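Local coordinates for sialyltransferase 0160 (Photobacterium damselae, PDB 4R84), which probably transfers sialic acid from CMP-sialic acid to galactosides in alpha-2,6 linkage, through a GT-B glycosyltransferase fold, at residues 48-53 with 60-65; 69-74 with 79-84; 365-370 with 377-382. All blocks are in the same frame, centred on the assembly; numbering follows the deposited sequence.

Contact 1: 48-53 with 60-65; sequences LTPIDA and HSWEQT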
loop_
_atom_site.group_PDB
_atom_site.type_symbol
_atom_site.label_atom_id
_atom_site.label_comp_id
_atom_site.label_asym_id
_atom_site.label_seq_id
_atom_site.Cartn_x
_atom_site.Cartn_y
_atom_site.Cartn_z
ATOM N N LEU A 48 -18.824 -6.945 -29.240
ATOM C CA LEU A 48 -20.250 -6.778 -28.983
ATOM C C LEU A 48 -20.989 -8.076 -29.315
ATOM O O LEU A 48 -20.803 -8.669 -30.389
ATOM C CB LEU A 48 -20.815 -5.597 -29.772
ATOM C CG LEU A 48 -20.395 -4.247 -29.179
ATOM C CD1 LEU A 48 -20.522 -3.142 -30.199
ATOM C CD2 LEU A 48 -21.163 -3.901 -27.908
ATOM N N THR A 49 -21.849 -8.500 -28.395
ATOM C CA THR A 49 -22.541 -9.776 -28.525
ATOM C C THR A 49 -23.806 -9.734 -27.671
ATOM O O THR A 49 -23.869 -8.993 -26.688
ATOM C CB THR A 49 -21.634 -10.949 -28.086
ATOM O OG1 THR A 49 -22.229 -12.200 -28.445
ATOM C CG2 THR A 49 -21.394 -10.907 -26.587
ATOM N N PRO A 50 -24.839 -10.498 -28.059
ATOM C CA PRO A 50 -26.006 -10.542 -27.174
ATOM C C PRO A 50 -25.671 -11.173 -25.831
ATOM O O PRO A 50 -24.860 -12.095 -25.774
ATOM C CB PRO A 50 -27.007 -11.408 -27.952
ATOM C CG PRO A 50 -26.562 -11.293 -29.402
ATOM C CD PRO A 50 -25.069 -11.211 -29.328
ATOM N N ILE A 51 -26.273 -10.660 -24.766
ATOM C CA ILE A 51 -26.081 -11.198 -23.428
ATOM C C ILE A 51 -27.128 -12.259 -23.102
ATOM O O ILE A 51 -28.325 -11.972 -23.128
ATOM C CB ILE A 51 -26.141 -10.093 -22.361
ATOM C CG1 ILE A 51 -25.031 -9.072 -22.596
ATOM C CG2 ILE A 51 -26.046 -10.701 -20.966
ATOM C CD1 ILE A 51 -23.683 -9.705 -22.871
ATOM N N ASP A 52 -26.670 -13.472 -22.800
ATOM C CA ASP A 52 -27.546 -14.582 -22.405
ATOM C C ASP A 52 -28.719 -14.796 -23.350
ATOM O O ASP A 52 -29.867 -14.891 -22.916
ATOM C CB ASP A 52 -28.094 -14.359 -20.989
ATOM C CG ASP A 52 -27.006 -14.337 -19.932
ATOM O OD1 ASP A 52 -25.920 -14.909 -20.171
ATOM O OD2 ASP A 52 -27.247 -13.752 -18.853
ATOM N N ALA A 53 -28.422 -14.878 -24.640
ATOM C CA ALA A 53 -29.456 -15.050 -25.650
ATOM C C ALA A 53 -29.174 -16.321 -26.452
ATOM O O ALA A 53 -28.072 -16.861 -26.391
ATOM C CB ALA A 53 -29.519 -13.823 -26.563
ATOM N N HIS A 60 -32.972 -10.384 -36.410
ATOM C CA HIS A 60 -32.034 -9.767 -35.463
ATOM C C HIS A 60 -31.374 -8.539 -36.070
ATOM O O HIS A 60 -31.287 -8.409 -37.292
ATOM C CB HIS A 60 -30.984 -10.790 -35.023
ATOM C CG HIS A 60 -30.233 -11.419 -36.158
ATOM N ND1 HIS A 60 -29.155 -10.814 -36.770
ATOM C CD2 HIS A 60 -30.411 -12.601 -36.796
ATOM C CE1 HIS A 60 -28.699 -11.600 -37.731
ATOM N NE2 HIS A 60 -29.446 -12.690 -37.769
ATOM N N SER A 61 -30.914 -7.628 -35.211
ATOM C CA SER A 61 -30.236 -6.430 -35.690
ATOM C C SER A 61 -29.427 -5.755 -34.590
ATOM O O SER A 61 -29.759 -5.873 -33.418
ATOM C CB SER A 61 -31.242 -5.431 -36.248
ATOM O OG SER A 61 -32.079 -4.964 -35.215
ATOM N N TRP A 62 -28.358 -5.079 -35.004
ATOM C CA TRP A 62 -27.617 -4.152 -34.150
ATOM C C TRP A 62 -27.869 -2.737 -34.651
ATOM O O TRP A 62 -27.996 -2.509 -35.862
ATOM C CB TRP A 62 -26.112 -4.442 -34.181
ATOM C CG TRP A 62 -25.635 -5.568 -33.314
ATOM C CD1 TRP A 62 -25.313 -6.835 -33.718
ATOM C CD2 TRP A 62 -25.408 -5.527 -31.907
ATOM N NE1 TRP A 62 -24.903 -7.582 -32.643
ATOM C CE2 TRP A 62 -24.949 -6.801 -31.519
ATOM C CE3 TRP A 62 -25.533 -4.532 -30.939
ATOM C CZ2 TRP A 62 -24.634 -7.108 -30.202
ATOM C CZ3 TRP A 62 -25.226 -4.839 -29.627
ATOM C CH2 TRP A 62 -24.772 -6.113 -29.271
ATOM N N GLU A 63 -27.948 -1.794 -33.725
ATOM C CA GLU A 63 -28.021 -0.378 -34.049
ATOM C C GLU A 63 -27.228 0.420 -33.017
ATOM O O GLU A 63 -27.134 0.027 -31.852
ATOM C CB GLU A 63 -29.466 0.108 -34.115
ATOM C CG GLU A 63 -30.262 -0.096 -32.849
ATOM C CD GLU A 63 -31.689 0.411 -32.982
ATOM O OE1 GLU A 63 -32.620 -0.414 -32.858
ATOM O OE2 GLU A 63 -31.881 1.624 -33.219
ATOM N N GLN A 64 -26.665 1.540 -33.448
ATOM C CA GLN A 64 -25.942 2.429 -32.539
ATOM C C GLN A 64 -26.844 3.572 -32.081
ATOM O O GLN A 64 -27.462 4.238 -32.908
ATOM C CB GLN A 64 -24.691 2.975 -33.212
ATOM C CG GLN A 64 -23.838 3.809 -32.267
ATOM C CD GLN A 64 -22.620 4.362 -32.948
ATOM O OE1 GLN A 64 -22.325 4.014 -34.089
ATOM N NE2 GLN A 64 -21.878 5.209 -32.240
ATOM N N THR A 65 -26.947 3.786 -30.770
ATOM C CA THR A 65 -27.901 4.768 -30.251
ATOM C C THR A 65 -27.289 6.048 -29.675
ATOM O O THR A 65 -28.013 7.010 -29.421
ATOM C CB THR A 65 -28.815 4.137 -29.174
ATOM O OG1 THR A 65 -28.021 3.691 -28.071
ATOM C CG2 THR A 65 -29.584 2.948 -29.735
#
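W62 reaches from strand 60-65 to the chain running through L48, T49 and P50, and its six-membered ring makes every contact between the two segments. The apolar part comes first. L48 lays its CB over one face of the indole, displaced toward the rim, with L48 CB 4.0 Å from W62 CH2. The proline touches more lightly, P50 CD coming within 4.2 Å of W62 CZ2.

The remaining packing is ring against backbone. The CA-CB bond of T49 points away from the strand, and its main chain makes the contact: T49 N is 3.6 Å from W62 CZ2, while T49 C lies 3.7 Å from the same carbon. W62 therefore meets L48 CB on a face, T49 C at the edge and in its plane, and the T49 and P50 nitrogens obliquely. This position follows from the first torsion, which sets CG beside the backbone N and anti to the carbonyl carbon (chi1 -80°), with the ring plane then about perpendicular to the CA-CB-CG plane (chi2 102°). The whole contact buries a modest 148 Å², counting both sides.

No hydrogen bond passes between the two segments. Polar atoms find partners beyond them: W62 NE1 donates to the carbonyl of I79, and T49 OG1 bonds to S80 OG. F81 meets the indole edge-to-face and F98 packs against it at an inclined angle, so aromatic groups from other strands help enclose it.

Strand 59-66 belongs to one sheet and strand 45-48 to the other of a small beta-sandwich, consistent with the PKD-like family of this region. Chemically, then, the contact rests on van der Waals packing, while the N-H bond to I79 satisfies the buried indole nitrogen and limits how the ring can turn.

Contact 2: 69-74 with 79-84; sequences PILNES and ISFDFV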
loop_
_atom_site.group_PDB
_atom_site.type_symbol
_atom_site.label_atom_id
_atom_site.label_comp_id
_atom_site.label_asym_id
_atom_site.label_seq_id
_atom_site.Cartn_x
_atom_site.Cartn_y
_atom_site.Cartn_z
ATOM N N PRO A 69 -20.909 8.150 -34.956
ATOM C CA PRO A 69 -21.207 6.950 -35.743
ATOM C C PRO A 69 -19.978 6.097 -36.042
ATOM O O PRO A 69 -18.965 6.608 -36.515
ATOM C CB PRO A 69 -21.798 7.522 -37.043
ATOM C CG PRO A 69 -22.404 8.823 -36.615
ATOM C CD PRO A 69 -21.485 9.367 -35.554
ATOM N N ILE A 70 -20.067 4.805 -35.738
ATOM C CA ILE A 70 -18.922 3.916 -35.868
ATOM C C ILE A 70 -19.346 2.506 -36.285
ATOM O O ILE A 70 -18.517 1.691 -36.704
ATOM C CB ILE A 70 -18.120 3.854 -34.533
ATOM C CG1 ILE A 70 -16.701 3.331 -34.768
ATOM C CG2 ILE A 70 -18.852 3.008 -33.522
ATOM C CD1 ILE A 70 -15.805 3.413 -33.522
ATOM N N LEU A 71 -20.643 2.230 -36.208
ATOM C CA LEU A 71 -21.144 0.912 -36.562
ATOM C C LEU A 71 -21.047 0.741 -38.067
ATOM O O LEU A 71 -21.571 1.569 -38.805
ATOM C CB LEU A 71 -22.593 0.730 -36.097
ATOM C CG LEU A 71 -23.171 -0.684 -36.227
ATOM C CD1 LEU A 71 -22.369 -1.662 -35.403
ATOM C CD2 LEU A 71 -24.641 -0.725 -35.831
ATOM N N ASN A 72 -20.382 -0.326 -38.512
ATOM C CA ASN A 72 -20.304 -0.649 -39.937
ATOM C C ASN A 72 -21.619 -1.258 -40.410
ATOM O O ASN A 72 -22.267 -1.997 -39.673
ATOM C CB ASN A 72 -19.168 -1.634 -40.221
ATOM C CG ASN A 72 -17.798 -1.042 -39.977
ATOM O OD1 ASN A 72 -17.496 0.064 -40.427
ATOM N ND2 ASN A 72 -16.951 -1.786 -39.279
ATOM N N GLU A 73 -22.004 -0.969 -41.647
ATOM C CA GLU A 73 -23.263 -1.483 -42.173
ATOM C C GLU A 73 -23.384 -2.999 -42.088
ATOM O O GLU A 73 -24.432 -3.522 -41.703
ATOM C CB GLU A 73 -23.450 -1.033 -43.627
ATOM C CG GLU A 73 -24.878 -1.173 -44.156
ATOM C CD GLU A 73 -25.895 -0.334 -43.399
ATOM O OE1 GLU A 73 -25.505 0.667 -42.761
ATOM O OE2 GLU A 73 -27.093 -0.686 -43.439
ATOM N N SER A 74 -22.292 -3.697 -42.378
ATOM C CA SER A 74 -22.297 -5.155 -42.404
ATOM C C SER A 74 -22.576 -5.756 -41.037
ATOM O O SER A 74 -23.178 -6.823 -40.928
ATOM C CB SER A 74 -20.962 -5.671 -42.938
ATOM O OG SER A 74 -19.889 -5.214 -42.134
ATOM N N ILE A 79 -24.170 -11.301 -35.509
ATOM C CA ILE A 79 -24.573 -11.619 -34.154
ATOM C C ILE A 79 -23.547 -11.029 -33.201
ATOM O O ILE A 79 -23.891 -10.282 -32.293
ATOM C CB ILE A 79 -24.693 -13.134 -33.909
ATOM C CG1 ILE A 79 -25.742 -13.746 -34.840
ATOM C CG2 ILE A 79 -25.083 -13.403 -32.469
ATOM C CD1 ILE A 79 -27.096 -13.072 -34.758
ATOM N N SER A 80 -22.285 -11.376 -33.426
ATOM C CA SER A 80 -21.183 -10.811 -32.656
ATOM C C SER A 80 -20.246 -10.096 -33.605
ATOM O O SER A 80 -20.022 -10.557 -34.723
ATOM C CB SER A 80 -20.437 -11.904 -31.892
ATOM O OG SER A 80 -21.290 -12.561 -30.971
ATOM N N PHE A 81 -19.683 -8.974 -33.169
ATOM C CA PHE A 81 -18.699 -8.279 -33.991
ATOM C C PHE A 81 -17.765 -7.464 -33.122
ATOM O O PHE A 81 -18.036 -7.228 -31.940
ATOM C CB PHE A 81 -19.359 -7.367 -35.031
ATOM C CG PHE A 81 -20.125 -6.223 -34.443
ATOM C CD1 PHE A 81 -21.441 -6.388 -34.040
ATOM C CD2 PHE A 81 -19.518 -4.988 -34.261
ATOM C CE1 PHE A 81 -22.147 -5.339 -33.486
ATOM C CE2 PHE A 81 -20.214 -3.935 -33.709
ATOM C CZ PHE A 81 -21.540 -4.115 -33.318
ATOM N N ASP A 82 -16.668 -7.021 -33.722
ATOM C CA ASP A 82 -15.652 -6.308 -32.954
ATOM C C ASP A 82 -15.805 -4.799 -33.005
ATOM O O ASP A 82 -15.964 -4.205 -34.072
ATOM C CB ASP A 82 -14.250 -6.671 -33.449
ATOM C CG ASP A 82 -13.807 -8.059 -33.019
ATOM O OD1 ASP A 82 -14.490 -8.697 -32.186
ATOM O OD2 ASP A 82 -12.745 -8.505 -33.507
ATOM N N PHE A 83 -15.751 -4.198 -31.820
ATOM C CA PHE A 83 -15.612 -2.763 -31.645
ATOM C C PHE A 83 -14.136 -2.494 -31.365
ATOM O O PHE A 83 -13.592 -2.985 -30.367
ATOM C CB PHE A 83 -16.501 -2.281 -30.487
ATOM C CG PHE A 83 -16.306 -0.836 -30.096
ATOM C CD1 PHE A 83 -17.077 0.163 -30.669
ATOM C CD2 PHE A 83 -15.387 -0.481 -29.105
ATOM C CE1 PHE A 83 -16.915 1.490 -30.286
ATOM C CE2 PHE A 83 -15.214 0.843 -28.726
ATOM C CZ PHE A 83 -15.983 1.827 -29.308
ATOM N N VAL A 84 -13.488 -1.741 -32.252
ATOM C CA VAL A 84 -12.112 -1.304 -32.025
ATOM C C VAL A 84 -12.118 0.135 -31.543
ATOM O O VAL A 84 -12.573 1.026 -32.262
ATOM C CB VAL A 84 -11.253 -1.392 -33.292
ATOM C CG1 VAL A 84 -9.813 -0.954 -32.992
ATOM C CG2 VAL A 84 -11.290 -2.804 -33.859
#
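I70 and L71, successive residues of the loop 69-74, each send a side chain onto a different phenylalanine of strand 81-84: I70 meets F83, and L71 meets F81. The two pairs share a geometry, the side chains crossing at about a right angle in both.

I70 is fully stretched out. Its CG1 branch runs opposite the backbone N and continues extended to I70 CD1, the atom that arrives 3.9 Å from F83 CE1. The I70 CG2 methyl follows at 4.1 Å from the same F83 CE1, so both ends of the isoleucine fork bear on one ring carbon. I70 CD1 also passes 4.2 Å from V84 O.

L71 behaves differently, because its CB does not point at the strand; the outer part of the chain makes the approach. CG stands anti to the backbone N, and a second torsion of 61° swings CD1 over to F81. L71 CD1 sits 3.3 Å from F81 CZ, a tight distance for two carbons, and 3.6 Å from F81 CE2. F81 meets it with CG in the crowded position between its own N and carbonyl carbon (chi1 65°), and its CB faces the loop. F83 instead has CG opposite its backbone N (chi1 172°), which carries CE1 across to I70 although the first bond of its side chain runs past the loop. The 165 Å² buried, both sides summed, is apolar in character, without hydrogen bonds between the segments.

Q64 OE1 of strand 59-66 steadies the loop, accepting from the backbone N of both I70 and L71. Linking strand 59-66 to strand 81-84, the loop also packs I70 on Y94 and F96 of strand 92-101. F83 meets Y94 edge-to-face and touches L113 and V115 of strand 106-125, while strand 81-84 pairs antiparallel with strand 45-48.

Contact 3: 365-370 with 377-382; sequences TTWAGG and AQQQVN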
loop_
_atom_site.group_PDB
_atom_site.type_symbol
_atom_site.label_atom_id
_atom_site.label_comp_id
_atom_site.label_asym_id
_atom_site.label_seq_id
_atom_site.Cartn_x
_atom_site.Cartn_y
_atom_site.Cartn_z
ATOM N N THR A 365 18.997 -5.183 15.967
ATOM C CA THR A 365 20.405 -5.350 15.648
ATOM C C THR A 365 21.269 -4.879 16.812
ATOM O O THR A 365 21.109 -5.345 17.932
ATOM C CB THR A 365 20.791 -4.593 14.354
ATOM O OG1 THR A 365 20.392 -3.221 14.466
ATOM C CG2 THR A 365 20.088 -5.205 13.169
ATOM N N THR A 366 22.192 -3.970 16.547
ATOM C CA THR A 366 23.027 -3.399 17.599
ATOM C C THR A 366 22.534 -1.984 17.869
ATOM O O THR A 366 21.787 -1.420 17.065
ATOM C CB THR A 366 24.510 -3.385 17.194
ATOM O OG1 THR A 366 24.653 -2.655 15.970
ATOM C CG2 THR A 366 25.012 -4.794 16.968
ATOM N N TRP A 367 22.914 -1.417 19.010
ATOM C CA TRP A 367 22.569 -0.034 19.298
ATOM C C TRP A 367 23.773 0.682 19.920
ATOM O O TRP A 367 24.906 0.209 19.808
ATOM C CB TRP A 367 21.312 0.039 20.195
ATOM C CG TRP A 367 21.384 -0.739 21.484
ATOM C CD1 TRP A 367 21.817 -0.267 22.692
ATOM C CD2 TRP A 367 20.981 -2.102 21.712
ATOM N NE1 TRP A 367 21.719 -1.242 23.645
ATOM C CE2 TRP A 367 21.209 -2.379 23.075
ATOM C CE3 TRP A 367 20.447 -3.108 20.901
ATOM C CZ2 TRP A 367 20.938 -3.630 23.648
ATOM C CZ3 TRP A 367 20.174 -4.357 21.475
ATOM C CH2 TRP A 367 20.420 -4.600 22.836
ATOM N N ALA A 368 23.548 1.830 20.548
ATOM C CA ALA A 368 24.658 2.641 21.033
ATOM C C ALA A 368 25.455 1.943 22.137
ATOM O O ALA A 368 24.985 0.977 22.738
ATOM C CB ALA A 368 24.137 3.989 21.514
ATOM N N GLY A 369 26.682 2.404 22.372
ATOM C CA GLY A 369 27.455 1.917 23.498
ATOM C C GLY A 369 28.823 1.347 23.148
ATOM O O GLY A 369 29.670 1.194 24.021
ATOM N N GLY A 370 29.038 1.009 21.880
ATOM C CA GLY A 370 30.340 0.515 21.455
ATOM C C GLY A 370 30.706 -0.863 21.987
ATOM O O GLY A 370 31.892 -1.202 22.110
ATOM N N ALA A 377 23.412 -9.255 21.457
ATOM C CA ALA A 377 22.641 -10.500 21.444
ATOM C C ALA A 377 22.310 -10.927 22.868
ATOM O O ALA A 377 21.195 -11.356 23.153
ATOM C CB ALA A 377 23.408 -11.603 20.725
ATOM N N GLN A 378 23.280 -10.794 23.769
ATOM C CA GLN A 378 23.069 -11.231 25.145
ATOM C C GLN A 378 22.005 -10.399 25.860
ATOM O O GLN A 378 21.230 -10.934 26.656
ATOM C CB GLN A 378 24.383 -11.203 25.934
ATOM C CG GLN A 378 24.254 -11.672 27.397
ATOM C CD GLN A 378 23.689 -13.086 27.529
ATOM O OE1 GLN A 378 24.122 -14.008 26.837
ATOM N NE2 GLN A 378 22.734 -13.263 28.439
ATOM N N GLN A 379 21.958 -9.099 25.588
ATOM C CA GLN A 379 20.951 -8.265 26.218
ATOM C C GLN A 379 19.553 -8.695 25.810
ATOM O O GLN A 379 18.625 -8.680 26.622
ATOM C CB GLN A 379 21.158 -6.794 25.880
ATOM C CG GLN A 379 22.473 -6.229 26.391
ATOM C CD GLN A 379 22.776 -6.691 27.810
ATOM O OE1 GLN A 379 22.102 -6.303 28.752
ATOM N NE2 GLN A 379 23.834 -7.490 27.963
ATOM N N GLN A 380 19.406 -9.109 24.552
ATOM C CA GLN A 380 18.101 -9.528 24.061
ATOM C C GLN A 380 17.725 -10.872 24.665
ATOM O O GLN A 380 16.565 -11.090 25.020
ATOM C CB GLN A 380 18.096 -9.560 22.540
ATOM C CG GLN A 380 18.398 -8.166 21.957
ATOM C CD GLN A 380 18.340 -8.130 20.440
ATOM O OE1 GLN A 380 17.296 -8.377 19.837
ATOM N NE2 GLN A 380 19.470 -7.839 19.820
ATOM N N VAL A 381 18.711 -11.755 24.819
ATOM C CA VAL A 381 18.486 -13.009 25.532
ATOM C C VAL A 381 18.033 -12.717 26.962
ATOM O O VAL A 381 17.097 -13.342 27.475
ATOM C CB VAL A 381 19.749 -13.895 25.543
ATOM C CG1 VAL A 381 19.543 -15.100 26.445
ATOM C CG2 VAL A 381 20.054 -14.370 24.125
ATOM N N ASN A 382 18.661 -11.732 27.597
ATOM C CA ASN A 382 18.263 -11.342 28.951
ATOM C C ASN A 382 16.811 -10.873 28.962
ATOM O O ASN A 382 16.056 -11.210 29.873
ATOM C CB ASN A 382 19.167 -10.242 29.498
ATOM C CG ASN A 382 20.592 -10.711 29.727
ATOM O OD1 ASN A 382 20.878 -11.909 29.705
ATOM N ND2 ASN A 382 21.495 -9.761 29.960
#
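This is a loop-on-helix contact inside a Rossmann-type beta-alpha unit of the GT-B fold: the chain leaves strand 358-362, runs through the loop holding 365-370, and packs that loop against helix 373-388. Strand 358-362 belongs to a four-stranded parallel sheet, and the loop reaches the donor site, the side chain of T365 lying about 4 Å from the bound CMP-3F-Neu5Ac.

W367 does most of the touching. Its six-membered ring presents an edge to the helix, with W367 CH2 3.8 Å from Q379 CB, which lies in the ring plane, and W367 CZ2 3.9 Å from the same carbon. The indole has partners beyond the segments: NE1 donates to the terminal carboxylate oxygen of A503, and Y376 meets the ring edge-to-face.

Q380 and W367 run antiparallel alongside one another, the amide plane 58° from the ring. Q380 CG sits beside the backbone N (chi1 -60°) and the chain then extends, taking the amide toward the loop. There OE1 accepts from T364 N, while NE2 donates back to the carbonyl of Y376 in its own helix. That same Q380 NE2 stands 3.9 Å from W367 CZ3, near the ring plane, and 3.5 Å from T365 O, close but not hydrogen-bonded.

In the fold
Contacts 1 and 2 belong to the same N-terminal beta-sandwich, their centres about 10 Å apart, and follow one another along the chain. They join directly: L48 N lies 2.8 Å from F81 O, a probable hydrogen bond between strands 45-48 and 81-84. The strand 59-66 of contact 1 leads into the loop of contact 2, so the two form one continuous packed region. Contact 3 comes much later, in the sialyltransferase part of the chain, with its centre about 72 Å from the centres of both and on the opposite side of the chain's centre. The first two therefore lie within the PKD-like region, and only contact 3 borders the donor site.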